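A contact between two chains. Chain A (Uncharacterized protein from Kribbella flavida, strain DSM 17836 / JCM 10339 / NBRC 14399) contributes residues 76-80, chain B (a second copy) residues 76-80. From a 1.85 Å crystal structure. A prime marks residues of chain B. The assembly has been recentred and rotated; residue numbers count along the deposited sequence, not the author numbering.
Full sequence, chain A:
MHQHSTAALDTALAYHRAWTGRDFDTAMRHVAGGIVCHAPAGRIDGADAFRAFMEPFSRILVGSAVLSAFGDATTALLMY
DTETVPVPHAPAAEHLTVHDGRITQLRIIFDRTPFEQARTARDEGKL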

# COMPACT_ATOMS: atom_id res chain seq x y z
N ALA A 76 -10.59 -7.70 2.95
CA ALA A 76 -10.05 -6.86 3.97
C ALA A 76 -8.94 -6.04 3.35
O ALA A 76 -8.28 -6.46 2.38
CB ALA A 76 -9.52 -7.70 5.19
N LEU A 77 -8.69 -4.90 3.96
CA LEU A 77 -7.65 -4.00 3.50
C LEU A 77 -6.93 -3.49 4.74
O LEU A 77 -7.56 -2.98 5.68
CB LEU A 77 -8.31 -2.85 2.68
CG LEU A 77 -7.36 -1.92 1.94
CD1 LEU A 77 -6.55 -2.72 0.85
CD2 LEU A 77 -8.19 -0.77 1.25
N LEU A 78 -5.61 -3.62 4.76
CA LEU A 78 -4.92 -3.09 5.93
C LEU A 78 -3.58 -2.48 5.55
O LEU A 78 -3.01 -2.77 4.48
CB LEU A 78 -4.67 -4.13 6.98
CG LEU A 78 -4.23 -5.48 6.58
CD1 LEU A 78 -2.84 -5.49 7.05
CD2 LEU A 78 -5.01 -6.37 7.47
N MSE A 79 -3.15 -1.57 6.41
CA MSE A 79 -1.85 -0.91 6.19
C MSE A 79 -1.13 -0.95 7.54
O MSE A 79 -1.76 -0.69 8.60
CB MSE A 79 -2.05 0.51 5.73
CG MSE A 79 -0.65 1.20 5.56
SE MSE A 79 -0.79 3.07 4.97
CE MSE A 79 -1.46 2.77 3.09
N TYR A 80 0.17 -1.30 7.54
CA TYR A 80 0.92 -1.44 8.77
C TYR A 80 2.33 -0.91 8.55
O TYR A 80 2.86 -0.92 7.44
CB TYR A 80 0.94 -2.91 9.29
CG TYR A 80 1.37 -3.93 8.28
CD1 TYR A 80 0.44 -4.58 7.48
CD2 TYR A 80 2.72 -4.25 8.14
CE1 TYR A 80 0.86 -5.55 6.55
CE2 TYR A 80 3.15 -5.21 7.23
CZ TYR A 80 2.21 -5.84 6.43
OH TYR A 80 2.62 -6.78 5.51
N ALA B 76 -10.01 6.84 5.77
CA ALA B 76 -10.31 6.01 4.64
C ALA B 76 -9.03 5.29 4.25
O ALA B 76 -7.91 5.78 4.47
CB ALA B 76 -10.87 6.84 3.44
N LEU B 77 -9.21 4.15 3.61
CA LEU B 77 -8.10 3.34 3.17
C LEU B 77 -8.45 2.84 1.77
O LEU B 77 -9.53 2.27 1.55
CB LEU B 77 -7.89 2.17 4.17
CG LEU B 77 -6.64 1.34 3.98
CD1 LEU B 77 -5.35 2.22 4.18
CD2 LEU B 77 -6.63 0.15 5.02
N LEU B 78 -7.57 3.07 0.81
CA LEU B 78 -7.88 2.56 -0.52
C LEU B 78 -6.64 2.06 -1.22
O LEU B 78 -5.50 2.42 -0.88
CB LEU B 78 -8.54 3.58 -1.39
CG LEU B 78 -8.04 4.97 -1.39
CD1 LEU B 78 -7.41 5.06 -2.71
CD2 LEU B 78 -9.28 5.77 -1.42
N MSE B 79 -6.89 1.15 -2.17
CA MSE B 79 -5.78 0.59 -2.96
C MSE B 79 -6.26 0.64 -4.42
O MSE B 79 -7.44 0.30 -4.71
CB MSE B 79 -5.49 -0.82 -2.54
CG MSE B 79 -4.35 -1.41 -3.44
SE MSE B 79 -3.89 -3.27 -2.99
CE MSE B 79 -3.03 -2.96 -1.19
N TYR B 80 -5.38 1.08 -5.34
CA TYR B 80 -5.75 1.24 -6.73
C TYR B 80 -4.58 0.82 -7.60
O TYR B 80 -3.41 0.90 -7.20
CB TYR B 80 -6.22 2.69 -7.06
CG TYR B 80 -5.26 3.76 -6.64
CD1 TYR B 80 -5.37 4.37 -5.39
CD2 TYR B 80 -4.25 4.18 -7.49
CE1 TYR B 80 -4.49 5.39 -5.02
CE2 TYR B 80 -3.37 5.20 -7.14
CZ TYR B 80 -3.49 5.78 -5.89
OH TYR B 80 -2.61 6.78 -5.52

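Two copies of the same strand cross about an exact two-fold axis, so each contact occurs twice. The strands run at 102° to one another, and their axes approach to 7.5 Å. No hydrogen bond links them; the contact is apolar packing that buries 280 Å² in all. All five residues are buried in the assembly, although Ala76 and Tyr80 are not covered by the other stretch.

Ala76 lies out of reach of the other stretch. Leu77 is the centre of the contact and has the largest covered area on its strand. Its CA-to-CB bond points toward chain B, and chi1 t with chi2 p sets its methyls against the partner strand. Leu77 CG lies 3.8 Å from Leu77′ CD2. The same methyl, Leu77′ CD2, comes within 3.3 Å of Leu77 O, so the leucine also packs on backbone. Leucine suits this place because its branched apolar end packs against side chain and backbone without needing a polar partner.

The CA-to-CB bond of Leu78 points away, in keeping with the alternation of a strand. Its backbone still takes part: Leu78 CA is 3.8 Å from Leu77′ CD2. Met79 is a selenomethionine, and its CA-to-CB bond points toward chain B again. Met79 CB packs 4.0 Å from Leu77′ CD1, and its apolar side chain suits a place beside that methyl. Tyr80 makes no contact here; its OH is hydrogen-bonded elsewhere in the structure.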